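Local coordinates for protein putative alpha-galactosidase/melibiase (PDB 4OGZ) that probably hydrolyses terminal, non-reducing alpha-D-galactose residues from alpha-D-galactosides, as glycoside hydrolase family 27 alpha-galactosidases do, at residues M320-I325 with E342-H347; F348-M353 with G465-F470. One frame throughout, in Å; residues are numbered along the deposited sequence. Where two conformers were deposited one is given.

Overall arrangement
Helix 341-353 serves both contacts with different faces. Its first half receives the loop 320-325, which follows barrel strand 315-317 (contact 1), and its second half packs against segment 465-470, which enters a strand of the C-terminal sheet (contact 2). The two centres lie about 10 Å apart, on the same side of the chain's centre, and they touch directly: S346 OG is 2.6 Å from G465 O, a probable hydrogen bond, and L321 CD2 packs 3.4 Å from W351 CD1. Contact 1 belongs to the end of the barrel where TIM-barrel enzymes place their active sites. In contact 2 the V469 side chain is about 8 Å from a bound PEG fragment.

Contact 1: M320-I325 with E342-H347; sequences MLVVGI and EQYQSH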
loop_
_atom_site.group_PDB
_atom_site.type_symbol
_atom_site.label_atom_id
_atom_site.label_comp_id
_atom_site.label_asym_id
_atom_site.label_seq_id
_atom_site.Cartn_x
_atom_site.Cartn_y
_atom_site.Cartn_z
HETATM N N MSE A 320 5.955 0.621 -6.214
HETATM C CA MSE A 320 4.582 0.715 -6.693
HETATM C C MSE A 320 4.218 -0.424 -7.621
HETATM O O MSE A 320 5.049 -0.944 -8.363
HETATM C CB MSE A 320 4.439 2.117 -7.323
HETATM C CG MSE A 320 4.592 3.262 -6.266
HETATM SE SE MSE A 320 5.143 4.996 -7.066
HETATM C CE MSE A 320 6.892 4.624 -7.877
ATOM N N LEU A 321 2.950 -0.837 -7.564
ATOM C CA LEU A 321 2.419 -1.868 -8.453
ATOM C C LEU A 321 2.409 -1.411 -9.900
ATOM O O LEU A 321 2.187 -0.233 -10.186
ATOM C CB LEU A 321 1.005 -2.243 -8.081
ATOM C CG LEU A 321 0.835 -2.826 -6.682
ATOM C CD1 LEU A 321 -0.636 -2.903 -6.324
ATOM C CD2 LEU A 321 1.482 -4.197 -6.635
ATOM N N VAL A 322 2.702 -2.355 -10.800
ATOM C CA VAL A 322 2.697 -2.105 -12.241
ATOM C C VAL A 322 1.604 -2.912 -12.944
ATOM O O VAL A 322 1.478 -2.875 -14.181
ATOM C CB VAL A 322 4.094 -2.372 -12.879
ATOM C CG1 VAL A 322 5.102 -1.342 -12.380
ATOM C CG2 VAL A 322 4.569 -3.802 -12.627
ATOM N N VAL A 323 0.773 -3.571 -12.145
ATOM C CA VAL A 323 -0.451 -4.240 -12.585
ATOM C C VAL A 323 -1.256 -3.289 -13.460
ATOM O O VAL A 323 -1.541 -2.164 -13.036
ATOM C CB VAL A 323 -1.341 -4.653 -11.370
ATOM C CG1 VAL A 323 -2.650 -5.293 -11.814
ATOM C CG2 VAL A 323 -0.599 -5.597 -10.439
ATOM N N GLY A 324 -1.562 -3.707 -14.681
ATOM C CA GLY A 324 -2.496 -2.971 -15.516
ATOM C C GLY A 324 -1.883 -1.916 -16.419
ATOM O O GLY A 324 -2.596 -1.186 -17.090
ATOM N N ILE A 325 -0.567 -1.818 -16.446
ATOM C CA ILE A 325 0.067 -0.777 -17.238
ATOM C C ILE A 325 0.234 -1.264 -18.688
ATOM O O ILE A 325 0.045 -0.484 -19.604
ATOM C CB ILE A 325 1.392 -0.320 -16.600
ATOM C CG1 ILE A 325 1.068 0.364 -15.272
ATOM C CG2 ILE A 325 2.174 0.595 -17.529
ATOM C CD1 ILE A 325 2.285 0.874 -14.538
ATOM N N GLU A 342 -0.637 -13.358 -16.227
ATOM C CA GLU A 342 -0.111 -14.310 -15.289
ATOM C C GLU A 342 0.943 -13.641 -14.394
ATOM O O GLU A 342 0.922 -13.748 -13.161
ATOM C CB GLU A 342 0.494 -15.464 -16.084
ATOM C CG GLU A 342 0.553 -16.782 -15.365
ATOM C CD GLU A 342 -0.812 -17.278 -14.971
ATOM O OE1 GLU A 342 -1.482 -17.912 -15.812
ATOM O OE2 GLU A 342 -1.196 -17.039 -13.808
ATOM N N GLN A 343 1.875 -12.965 -15.038
ATOM C CA GLN A 343 2.959 -12.267 -14.369
ATOM C C GLN A 343 2.459 -11.113 -13.522
ATOM O O GLN A 343 2.886 -10.988 -12.352
ATOM C CB GLN A 343 3.976 -11.777 -15.390
ATOM C CG GLN A 343 4.815 -12.906 -15.981
ATOM C CD GLN A 343 5.580 -12.491 -17.237
ATOM O OE1 GLN A 343 5.345 -11.429 -17.809
ATOM N NE2 GLN A 343 6.522 -13.303 -17.634
ATOM N N TYR A 344 1.495 -10.342 -14.022
ATOM C CA TYR A 344 0.885 -9.291 -13.172
ATOM C C TYR A 344 0.228 -9.863 -11.887
ATOM O O TYR A 344 0.320 -9.298 -10.786
ATOM C CB TYR A 344 -0.150 -8.455 -13.954
ATOM C CG TYR A 344 0.439 -7.464 -14.939
ATOM C CD1 TYR A 344 1.467 -6.601 -14.557
ATOM C CD2 TYR A 344 -0.030 -7.386 -16.260
ATOM C CE1 TYR A 344 2.011 -5.687 -15.441
ATOM C CE2 TYR A 344 0.515 -6.476 -17.159
ATOM C CZ TYR A 344 1.533 -5.629 -16.731
ATOM O OH TYR A 344 2.113 -4.712 -17.571
ATOM N N GLN A 345 -0.451 -10.990 -12.036
ATOM C CA GLN A 345 -1.115 -11.602 -10.906
ATOM C C GLN A 345 -0.121 -12.135 -9.885
ATOM O O GLN A 345 -0.333 -11.969 -8.691
ATOM C CB GLN A 345 -2.017 -12.724 -11.388
ATOM C CG GLN A 345 -2.586 -13.507 -10.218
ATOM C CD GLN A 345 -3.958 -14.032 -10.504
ATOM O OE1 GLN A 345 -4.956 -13.456 -10.058
ATOM N NE2 GLN A 345 -4.028 -15.149 -11.249
ATOM N N SER A 346 0.956 -12.760 -10.375
ATOM C CA SER A 346 2.074 -13.198 -9.529
ATOM C C SER A 346 2.697 -11.988 -8.823
ATOM O O SER A 346 2.946 -12.004 -7.626
ATOM C CB SER A 346 3.116 -13.954 -10.351
ATOM O OG SER A 346 2.582 -15.190 -10.809
ATOM N N HIS A 347 2.852 -10.896 -9.542
ATOM C CA HIS A 347 3.312 -9.633 -8.926
ATOM C C HIS A 347 2.422 -9.159 -7.751
ATOM O O HIS A 347 2.910 -8.929 -6.631
ATOM C CB HIS A 347 3.442 -8.621 -10.070
ATOM C CG HIS A 347 3.613 -7.198 -9.653
ATOM N ND1 HIS A 347 4.437 -6.811 -8.622
ATOM C CD2 HIS A 347 3.134 -6.064 -10.201
ATOM C CE1 HIS A 347 4.427 -5.497 -8.532
ATOM N NE2 HIS A 347 3.636 -5.023 -9.474
#
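The imidazole of H347 and the phenol ring of Y344 point from helix 341-353 into the backbone of the V322-I325 turn. This is the last beta-alpha-beta crossover of the TIM barrel: the loop leaves strand 315-317, and the helix leads on to the neighbouring parallel strand 358-360. The one hydrogen bond across the contact runs from V322 N to H347 NE2, 3.1 Å long and nearly straight (169° at the hydrogen), with the donor only 4° out of the ring plane. NE2 is therefore the accepting nitrogen, which suggests that a neutral ring would carry its proton on ND1. With CG anti to the backbone N (chi1 168°), the H347 imidazole extends toward the loop, L321 CD2 on one side of its plane, 3.7 Å from CE1, and V322 CG2 on the other, 3.6 Å from CD2; V323 CG2 touches CD2 as well.

One turn earlier on the helix, Y344 lies against the peptides of the loop. G324 N sits 4.0 Å above the plane, over the ring centre, while V322 O approaches CE1 obliquely to 3.1 Å. Beyond the ring, Y344 OH is hydrogen-bonded to D281 OD1 and to G326 N, which fixes the far end of the side chain. W351 meets the H347 ring edge-to-face. The loop keeps its shape through a type II turn, in which G324 adopts a positive phi that favours glycine, and the turn is closed by I325 N bonded to V322 O at 3.2 Å.

Contact 2: F348-M353 with G465-F470; sequences FALWCM and GECKVF
V469 and C467 project from one face of strand 467-472 onto A349, L350 and M353 of helix 341-353, joining the C-terminal beta sandwich to the helix between the last two barrel strands, 315-317 and 358-360. The axes of helix 348-353 and strand 467-470 approach to 9.4 Å and are inclined at 40°, running in broadly the same direction. The CB of V469 is directed at the helix but stays 5.3 Å from A349 CB, leaving the touching to its two methyls. CG1, anti to the backbone N, reaches the selenium of M353, a selenomethionine, at 4.3 Å. CG2, anti to the carbonyl carbon, meets A349 CB at 4.0 Å. The same side chain also touches I383 of helix 378-384.

Two residues earlier on the strand, C467 turns its SG anti to the backbone N (chi1 -172°). There the sulfur lies 3.6 Å from L350 CD2, the closest approach in this contact, and 4.4 Å from A349 CB. A349 faces both strand residues; L350, the next residue, meets only C467 of the strand segment, and M353, one turn on, meets only V469. The neighbouring strand 413-419 continues the packing, with A416 touching both M353 and C467.

No hydrogen bond or salt bridge crosses between the two segments. All five touching residues are buried, 164 Å² is buried between the segments, and every contact joins apolar side-chain atoms, sulfur and selenium included. These segments thus meet by apolar packing, the polar link between helix and sheet being supplied next door by S346 OG and G465 O.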
loop_
_atom_site.group_PDB
_atom_site.type_symbol
_atom_site.label_atom_id
_atom_site.label_comp_id
_atom_site.label_asym_id
_atom_site.label_seq_id
_atom_site.Cartn_x
_atom_site.Cartn_y
_atom_site.Cartn_z
ATOM N N PHE A 348 1.115 -9.079 -7.964
ATOM C CA PHE A 348 0.204 -8.623 -6.936
ATOM C C PHE A 348 0.157 -9.580 -5.723
ATOM O O PHE A 348 0.175 -9.139 -4.608
ATOM C CB PHE A 348 -1.190 -8.463 -7.520
ATOM C CG PHE A 348 -2.199 -7.878 -6.572
ATOM C CD1 PHE A 348 -2.082 -6.567 -6.150
ATOM C CD2 PHE A 348 -3.270 -8.623 -6.143
ATOM C CE1 PHE A 348 -2.995 -5.997 -5.274
ATOM C CE2 PHE A 348 -4.203 -8.061 -5.275
ATOM C CZ PHE A 348 -4.067 -6.746 -4.853
ATOM N N ALA A 349 0.050 -10.871 -6.007
ATOM C CA ALA A 349 0.030 -11.931 -5.048
ATOM C C ALA A 349 1.256 -11.898 -4.144
ATOM O O ALA A 349 1.108 -11.946 -2.922
ATOM C CB ALA A 349 -0.078 -13.266 -5.752
ATOM N N LEU A 350 2.438 -11.741 -4.742
ATOM C CA LEU A 350 3.682 -11.644 -3.970
ATOM C C LEU A 350 3.757 -10.350 -3.147
ATOM O O LEU A 350 4.136 -10.400 -1.951
ATOM C CB LEU A 350 4.919 -11.813 -4.887
ATOM C CG LEU A 350 5.479 -13.241 -4.870
ATOM C CD1 LEU A 350 6.079 -13.567 -3.502
ATOM C CD2 LEU A 350 4.423 -14.285 -5.221
ATOM N N TRP A 351 3.331 -9.225 -3.712
ATOM C CA TRP A 351 3.251 -7.974 -2.938
ATOM C C TRP A 351 2.306 -8.171 -1.738
ATOM O O TRP A 351 2.566 -7.664 -0.662
ATOM C CB TRP A 351 2.798 -6.797 -3.785
ATOM C CG TRP A 351 3.898 -5.956 -4.416
ATOM C CD1 TRP A 351 3.976 -4.600 -4.395
ATOM C CD2 TRP A 351 5.055 -6.407 -5.177
ATOM N NE1 TRP A 351 5.085 -4.174 -5.083
ATOM C CE2 TRP A 351 5.781 -5.259 -5.538
ATOM C CE3 TRP A 351 5.575 -7.660 -5.518
ATOM C CZ2 TRP A 351 6.964 -5.313 -6.269
ATOM C CZ3 TRP A 351 6.758 -7.717 -6.254
ATOM C CH2 TRP A 351 7.438 -6.538 -6.616
ATOM N N CYS A 352 1.217 -8.918 -1.934
ATOM C CA CYS A 352 0.307 -9.203 -0.837
ATOM C C CYS A 352 0.980 -10.063 0.203
ATOM O O CYS A 352 0.895 -9.761 1.392
ATOM C CB CYS A 352 -0.971 -9.901 -1.317
ATOM S SG CYS A 352 -2.107 -8.779 -2.132
HETATM N N MSE A 353 1.613 -11.168 -0.234
HETATM C CA MSE A 353 2.341 -12.080 0.703
HETATM C C MSE A 353 3.422 -11.365 1.496
HETATM O O MSE A 353 3.630 -11.631 2.689
HETATM C CB MSE A 353 3.019 -13.231 -0.049
HETATM C CG MSE A 353 2.080 -14.160 -0.831
HETATM SE SE MSE A 353 1.159 -15.298 0.472
HETATM C CE MSE A 353 2.697 -16.338 1.095
ATOM N N GLY A 465 5.316 -18.335 -15.217
ATOM C CA GLY A 465 5.022 -17.060 -14.595
ATOM C C GLY A 465 3.880 -17.094 -13.595
ATOM O O GLY A 465 3.528 -16.031 -13.026
ATOM N N GLU A 466 3.328 -18.295 -13.349
ATOM C CA GLU A 466 2.122 -18.432 -12.562
ATOM C C GLU A 466 2.503 -18.515 -11.083
ATOM O O GLU A 466 3.542 -19.076 -10.706
ATOM C CB GLU A 466 1.309 -19.668 -12.955
ATOM C CG GLU A 466 -0.011 -19.809 -12.189
ATOM C CD GLU A 466 -0.835 -21.043 -12.544
ATOM O OE1 GLU A 466 -0.401 -21.913 -13.349
ATOM O OE2 GLU A 466 -1.937 -21.153 -11.984
ATOM N N CYS A 467 1.659 -17.923 -10.260
ATOM C CA CYS A 467 1.750 -18.098 -8.843
ATOM C C CYS A 467 0.451 -18.725 -8.414
ATOM O O CYS A 467 -0.587 -18.341 -8.903
ATOM C CB CYS A 467 1.952 -16.755 -8.147
ATOM S SG CYS A 467 2.296 -16.930 -6.367
ATOM N N LYS A 468 0.496 -19.715 -7.525
ATOM C CA LYS A 468 -0.701 -20.188 -6.875
ATOM C C LYS A 468 -0.574 -19.850 -5.392
ATOM O O LYS A 468 0.528 -19.952 -4.811
ATOM C CB LYS A 468 -0.903 -21.689 -7.114
ATOM C CG LYS A 468 -1.475 -22.009 -8.493
ATOM C CD LYS A 468 -1.806 -23.493 -8.665
ATOM C CE LYS A 468 -2.891 -23.773 -9.693
ATOM N NZ LYS A 468 -2.318 -23.893 -11.062
ATOM N N VAL A 469 -1.676 -19.400 -4.794
ATOM C CA VAL A 469 -1.694 -19.022 -3.378
ATOM C C VAL A 469 -2.758 -19.838 -2.663
ATOM O O VAL A 469 -3.929 -19.891 -3.100
ATOM C CB VAL A 469 -1.972 -17.516 -3.177
ATOM C CG1 VAL A 469 -2.042 -17.168 -1.700
ATOM C CG2 VAL A 469 -0.894 -16.674 -3.843
ATOM N N PHE A 470 -2.336 -20.513 -1.601
ATOM C CA PHE A 470 -3.215 -21.378 -0.856
ATOM C C PHE A 470 -3.228 -20.929 0.564
ATOM O O PHE A 470 -2.171 -20.627 1.100
ATOM C CB PHE A 470 -2.732 -22.834 -0.861
ATOM C CG PHE A 470 -2.547 -23.404 -2.224
ATOM C CD1 PHE A 470 -3.635 -23.759 -2.999
ATOM C CD2 PHE A 470 -1.271 -23.570 -2.748
ATOM C CE1 PHE A 470 -3.455 -24.302 -4.252
ATOM C CE2 PHE A 470 -1.094 -24.123 -4.004
ATOM C CZ PHE A 470 -2.192 -24.487 -4.755
#